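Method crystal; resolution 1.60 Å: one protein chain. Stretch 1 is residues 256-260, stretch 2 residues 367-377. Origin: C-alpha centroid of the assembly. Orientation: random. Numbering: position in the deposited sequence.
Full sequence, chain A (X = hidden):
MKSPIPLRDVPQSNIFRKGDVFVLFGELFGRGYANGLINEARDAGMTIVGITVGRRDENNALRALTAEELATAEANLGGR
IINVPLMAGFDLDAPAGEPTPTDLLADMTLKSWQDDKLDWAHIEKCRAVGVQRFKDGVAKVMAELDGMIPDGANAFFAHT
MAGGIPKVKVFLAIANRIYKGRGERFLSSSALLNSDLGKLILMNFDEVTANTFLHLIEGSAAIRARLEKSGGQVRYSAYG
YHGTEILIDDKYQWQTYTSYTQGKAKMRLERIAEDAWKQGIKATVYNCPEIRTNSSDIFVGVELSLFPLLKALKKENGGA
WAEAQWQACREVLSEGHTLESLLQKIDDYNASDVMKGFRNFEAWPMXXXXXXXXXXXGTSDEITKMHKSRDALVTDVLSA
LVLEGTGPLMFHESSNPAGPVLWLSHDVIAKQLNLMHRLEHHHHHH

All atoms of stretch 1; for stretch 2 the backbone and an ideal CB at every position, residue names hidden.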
ATOM      1  N   THR A 256      -6.099  11.493  -7.831  1.00 20.43           N
ATOM      2  CA  THR A 256      -6.086  10.721  -6.580  1.00 16.85           C
ATOM      3  C   THR A 256      -7.483  10.235  -6.230  1.00 21.96           C
ATOM      4  O   THR A 256      -8.467  10.823  -6.664  1.00 20.93           O
ATOM      5  CB  THR A 256      -5.549  11.559  -5.402  1.00 16.98           C
ATOM      6  OG1 THR A 256      -5.423  10.739  -4.229  1.00 19.69           O
ATOM      7  CG2 THR A 256      -6.511  12.732  -5.088  1.00 20.52           C
ATOM      8  N   TYR A 257      -7.554   9.192  -5.406  1.00 19.03           N
ATOM      9  CA  TYR A 257      -8.754   8.878  -4.648  1.00 17.47           C
ATOM     10  C   TYR A 257      -8.858   9.871  -3.491  1.00 19.18           C
ATOM     11  O   TYR A 257      -7.857  10.162  -2.835  1.00 20.62           O
ATOM     12  CB  TYR A 257      -8.690   7.443  -4.101  1.00 18.81           C
ATOM     13  CG  TYR A 257      -9.726   7.171  -3.025  1.00 18.57           C
ATOM     14  CD1 TYR A 257     -11.018   6.791  -3.367  1.00 17.86           C
ATOM     15  CD2 TYR A 257      -9.405   7.301  -1.672  1.00 18.08           C
ATOM     16  CE1 TYR A 257     -11.985   6.549  -2.389  1.00 19.72           C
ATOM     17  CE2 TYR A 257     -10.354   7.067  -0.700  1.00 20.88           C
ATOM     18  CZ  TYR A 257     -11.643   6.686  -1.054  1.00 21.47           C
ATOM     19  OH  TYR A 257     -12.571   6.455  -0.052  1.00 23.17           O
ATOM     20  N   THR A 258     -10.059  10.375  -3.238  1.00 18.05           N
ATOM     21  CA  THR A 258     -10.348  11.254  -2.096  1.00 20.73           C
ATOM     22  C   THR A 258     -11.502  10.617  -1.299  1.00 20.75           C
ATOM     23  O   THR A 258     -12.477  10.140  -1.896  1.00 21.02           O
ATOM     24  CB  THR A 258     -10.717  12.694  -2.570  1.00 20.10           C
ATOM     25  OG1 THR A 258      -9.644  13.265  -3.327  1.00 21.04           O
ATOM     26  CG2 THR A 258     -11.033  13.623  -1.392  1.00 19.76           C
ATOM     27  N   SER A 259     -11.419  10.564   0.040  1.00 20.33           N
ATOM     28  CA  SER A 259     -10.337  11.174   0.802  1.00 19.95           C
ATOM     29  C   SER A 259      -9.431  10.086   1.396  1.00 21.40           C
ATOM     30  O   SER A 259      -9.880   9.194   2.129  1.00 20.71           O
ATOM     31  CB  SER A 259     -10.949  12.074   1.899  1.00 23.41           C
ATOM     32  OG  SER A 259      -9.995  12.489   2.856  1.00 27.63           O
ATOM     33  N   TYR A 260      -8.142  10.159   1.072  1.00 20.70           N
ATOM     34  CA  TYR A 260      -7.213   9.114   1.484  1.00 22.46           C
ATOM     35  C   TYR A 260      -6.677   9.376   2.886  1.00 20.68           C
ATOM     36  O   TYR A 260      -5.756  10.164   3.077  1.00 21.25           O
ATOM     37  CB  TYR A 260      -6.080   9.022   0.468  1.00 17.76           C
ATOM     38  CG  TYR A 260      -5.126   7.905   0.714  1.00 21.75           C
ATOM     39  CD1 TYR A 260      -5.470   6.593   0.416  1.00 26.15           C
ATOM     40  CD2 TYR A 260      -3.864   8.162   1.231  1.00 20.17           C
ATOM     41  CE1 TYR A 260      -4.571   5.549   0.641  1.00 25.07           C
ATOM     42  CE2 TYR A 260      -2.967   7.130   1.450  1.00 18.34           C
ATOM     43  CZ  TYR A 260      -3.330   5.838   1.162  1.00 21.68           C
ATOM     44  OH  TYR A 260      -2.417   4.825   1.396  1.00 21.62           O
ATOM     45  N   UNK A 367     -10.406  16.865   2.118  1.00 26.82           N
ATOM     46  CA  UNK A 367     -11.642  16.325   2.691  1.00 28.33           C
ATOM     47  C   UNK A 367     -12.641  15.921   1.598  1.00 26.18           C
ATOM     48  O   UNK A 367     -12.653  16.533   0.527  1.00 27.91           O
ATOM     49  CB  UNK A 367     -12.280  17.353   3.627  1.00 28.33           C
ATOM     50  N   UNK A 368     -13.458  14.901   1.838  1.00 27.70           N
ATOM     51  CA  UNK A 368     -14.447  14.552   0.836  1.00 25.80           C
ATOM     52  C   UNK A 368     -15.646  15.509   0.992  1.00 26.91           C
ATOM     53  O   UNK A 368     -15.663  16.348   1.893  1.00 26.74           O
ATOM     54  CB  UNK A 368     -14.875  13.090   0.974  1.00 25.80           C
ATOM     55  N   UNK A 369     -16.605  15.407   0.080  1.00 27.25           N
ATOM     56  CA  UNK A 369     -17.815  16.233   0.109  1.00 26.04           C
ATOM     57  C   UNK A 369     -18.997  15.387  -0.323  1.00 31.19           C
ATOM     58  O   UNK A 369     -18.826  14.320  -0.907  1.00 28.36           O
ATOM     59  CB  UNK A 369     -17.672  17.462  -0.790  1.00 26.04           C
ATOM     60  N   UNK A 370     -20.201  15.878  -0.065  1.00 30.96           N
ATOM     61  CA  UNK A 370     -21.399  15.174  -0.495  1.00 25.65           C
ATOM     62  C   UNK A 370     -21.460  15.013  -2.018  1.00 24.87           C
ATOM     63  O   UNK A 370     -21.890  13.971  -2.517  1.00 29.96           O
ATOM     64  CB  UNK A 370     -22.642  15.916   0.001  1.00 25.65           C
ATOM     65  N   UNK A 371     -21.047  16.046  -2.757  1.00 26.67           N
ATOM     66  CA  UNK A 371     -21.037  16.008  -4.223  1.00 28.65           C
ATOM     67  C   UNK A 371     -20.072  14.920  -4.729  1.00 26.59           C
ATOM     68  O   UNK A 371     -20.376  14.151  -5.682  1.00 28.15           O
ATOM     69  CB  UNK A 371     -20.641  17.374  -4.788  1.00 28.65           C
ATOM     70  N   UNK A 372     -18.907  14.878  -4.089  1.00 26.68           N
ATOM     71  CA  UNK A 372     -17.896  13.879  -4.429  1.00 23.23           C
ATOM     72  C   UNK A 372     -18.476  12.494  -4.197  1.00 23.27           C
ATOM     73  O   UNK A 372     -18.377  11.622  -5.059  1.00 26.06           O
ATOM     74  CB  UNK A 372     -16.620  14.079  -3.608  1.00 23.23           C
ATOM     75  N   UNK A 373     -19.073  12.299  -3.025  1.00 24.40           N
ATOM     76  CA  UNK A 373     -19.687  11.019  -2.666  1.00 25.00           C
ATOM     77  C   UNK A 373     -20.716  10.571  -3.674  1.00 31.52           C
ATOM     78  O   UNK A 373     -20.730   9.408  -4.092  1.00 28.92           O
ATOM     79  CB  UNK A 373     -20.337  11.112  -1.284  1.00 25.00           C
ATOM     80  N   UNK A 374     -21.568  11.496  -4.098  1.00 23.53           N
ATOM     81  CA  UNK A 374     -22.618  11.130  -5.029  1.00 24.84           C
ATOM     82  C   UNK A 374     -22.022  10.662  -6.347  1.00 23.54           C
ATOM     83  O   UNK A 374     -22.400   9.606  -6.864  1.00 28.64           O
ATOM     84  CB  UNK A 374     -23.567  12.308  -5.259  1.00 24.84           C
ATOM     85  N   UNK A 375     -21.096  11.446  -6.902  1.00 24.01           N
ATOM     86  CA  UNK A 375     -20.586  11.083  -8.218  1.00 20.52           C
ATOM     87  C   UNK A 375     -19.642   9.860  -8.174  1.00 26.47           C
ATOM     88  O   UNK A 375     -19.656   9.016  -9.086  1.00 24.14           O
ATOM     89  CB  UNK A 375     -19.856  12.281  -8.829  1.00 20.52           C
ATOM     90  N   UNK A 376     -18.833   9.757  -7.126  1.00 22.82           N
ATOM     91  CA  UNK A 376     -17.848   8.663  -7.031  1.00 23.91           C
ATOM     92  C   UNK A 376     -18.546   7.341  -6.710  1.00 23.01           C
ATOM     93  O   UNK A 376     -18.330   6.325  -7.372  1.00 23.48           O
ATOM     94  CB  UNK A 376     -16.797   8.974  -5.964  1.00 23.91           C
ATOM     95  N   UNK A 377     -19.395   7.343  -5.692  1.00 21.04           N
ATOM     96  CA  UNK A 377     -20.071   6.110  -5.335  1.00 21.54           C
ATOM     97  C   UNK A 377     -21.099   5.720  -6.399  1.00 29.43           C
ATOM     98  O   UNK A 377     -21.243   4.535  -6.724  1.00 29.88           O
ATOM     99  CB  UNK A 377     -20.746   6.254  -3.969  1.00 21.54           C
TER

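Position 367 has phi/psi of -66/148, and its CA-to-CB bond points away from stretch 1, so the other stretch asks little of its side chain. Many residues would serve; the phi value also admits proline. It is Pro 367, whose backbone makes the contact: its O lies 3.8 Å from Thr 258 CG2, and its CA 4.2 Å from Ser 259 OG.

At 368 the backbones are nearest by CA: the CA of 368 is 5.3 Å from Ser 259 CA. The CB points sideways, with the ideal CB 4.2 Å from Ser 259 CB and 4.5 Å from Thr 258 CG2. A small or medium side chain running past these atoms would fit, and a polar one could look toward the carbonyl of Thr 258. The residue is Asn 368, at chi1 60° (p). Rather than bonding directly to stretch 1, it shares a water: the water donates to Thr 258 O (3.0 Å) and accepts a weak bond from Asn 368 ND2 (3.3 Å).

Position 369, with phi/psi of -142/165, precedes helical angles, the place of an N-cap. Ser, Thr, Asp or Asn could cover a free amide of the first turn. Thr 369 does so: its OG1 accepts a hydrogen bond from the amide N of 372 at 3.1 Å, capping the helix.

Positions 370 and 371 begin the helix, beyond reach of stretch 1, and leave the choice wide. They are Ala 370, suited to a helix, and Glu 371, whose acidic group is favorable near the N-terminal end of a helix dipole.

At 372 the CB points toward stretch 1, yet nothing lies within 5.5 Å of the ideal CB. A longer apolar chain could bridge the gap to the methyl of Thr 258; Leu, Ile or Met would be plausible. Leu 372 (chi1 t, chi2 p) brings CD2 to 3.8 Å from Thr 258 CG2 and 3.6 Å from Thr 258 O, a packing contact.

Positions 373, 374 and 375 have helical angles; at 373 CA-to-CB points sideways and the other two are out of reach of stretch 1, so stretch 1 sets no demand and any good helix former would do. They are Ala 373, Asp 374 and Ile 375, none of which touches it.

Position 376, one turn after 372, again points toward stretch 1 across a gap, with the ring of Tyr 257 and the carbonyl of Thr 258 ahead. A long, flexible apolar chain suits it. Met 376, extended through chi1 and chi2 (both t), sets SD 3.8 Å from Tyr 257 CE1, an oblique sulfur-aromatic contact, while chi3 (p) leaves CE 3.7 Å from Thr 258 O.

At 377 the CB points sideways, and many residues would fit. Ile 377 makes no contact, although its end comes nearer.

Stretch 2 (367-377) PNTAELADIMI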
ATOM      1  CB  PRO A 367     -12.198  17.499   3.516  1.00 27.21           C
ATOM      2  CG  PRO A 367     -11.025  18.424   3.723  1.00 29.35           C
ATOM      3  CD  PRO A 367     -10.149  18.259   2.523  1.00 29.35           C
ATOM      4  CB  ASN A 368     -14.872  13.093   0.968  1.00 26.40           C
ATOM      5  CG  ASN A 368     -15.473  12.785   2.309  1.00 35.24           C
ATOM      6  OD1 ASN A 368     -15.403  13.591   3.236  1.00 42.58           O
ATOM      7  ND2 ASN A 368     -16.084  11.613   2.425  1.00 41.69           N
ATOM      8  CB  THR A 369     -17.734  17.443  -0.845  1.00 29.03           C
ATOM      9  OG1 THR A 369     -17.643  16.976  -2.198  1.00 27.83           O
ATOM     10  CG2 THR A 369     -16.553  18.341  -0.518  1.00 33.16           C
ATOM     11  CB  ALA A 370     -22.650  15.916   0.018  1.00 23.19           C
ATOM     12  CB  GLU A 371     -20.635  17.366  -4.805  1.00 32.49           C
ATOM     13  CG  GLU A 371     -21.606  18.503  -4.521  1.00 43.75           C
ATOM     14  CD  GLU A 371     -21.596  18.958  -3.064  1.00 54.46           C
ATOM     15  OE1 GLU A 371     -20.527  18.895  -2.413  1.00 52.59           O
ATOM     16  OE2 GLU A 371     -22.667  19.381  -2.571  1.00 54.12           O
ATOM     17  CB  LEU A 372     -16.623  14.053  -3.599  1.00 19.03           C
ATOM     18  CG  LEU A 372     -15.609  12.924  -3.807  1.00 26.21           C
ATOM     19  CD1 LEU A 372     -15.128  12.873  -5.281  1.00 24.21           C
ATOM     20  CD2 LEU A 372     -14.458  13.032  -2.820  1.00 27.49           C
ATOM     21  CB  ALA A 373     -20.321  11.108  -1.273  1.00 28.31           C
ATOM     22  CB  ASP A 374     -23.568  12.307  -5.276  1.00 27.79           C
ATOM     23  CG  ASP A 374     -24.702  12.358  -4.263  1.00 46.96           C
ATOM     24  OD1 ASP A 374     -25.557  11.449  -4.259  1.00 53.76           O
ATOM     25  OD2 ASP A 374     -24.744  13.327  -3.479  1.00 52.48           O
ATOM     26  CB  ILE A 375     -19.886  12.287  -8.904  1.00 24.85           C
ATOM     27  CG1 ILE A 375     -19.625  11.990 -10.378  1.00 24.89           C
ATOM     28  CG2 ILE A 375     -18.619  12.709  -8.166  1.00 27.74           C
ATOM     29  CD1 ILE A 375     -18.987  13.138 -11.126  1.00 29.85           C
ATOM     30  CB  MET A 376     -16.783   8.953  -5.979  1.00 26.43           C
ATOM     31  CG  MET A 376     -15.781   7.818  -5.856  1.00 21.33           C
ATOM     32  SD  MET A 376     -14.416   8.186  -4.733  1.00 23.72           S
ATOM     33  CE  MET A 376     -15.306   8.220  -3.175  1.00 26.48           C
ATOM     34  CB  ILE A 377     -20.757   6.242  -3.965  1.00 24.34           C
ATOM     35  CG1 ILE A 377     -19.739   6.673  -2.915  1.00 31.49           C
ATOM     36  CG2 ILE A 377     -21.510   4.961  -3.594  1.00 28.28           C
ATOM     37  CD1 ILE A 377     -18.808   5.581  -2.476  1.00 37.87           C
TER
HETATM   38  O   HOH W   1     -14.999  10.044  -0.319  1.00 41.95           O
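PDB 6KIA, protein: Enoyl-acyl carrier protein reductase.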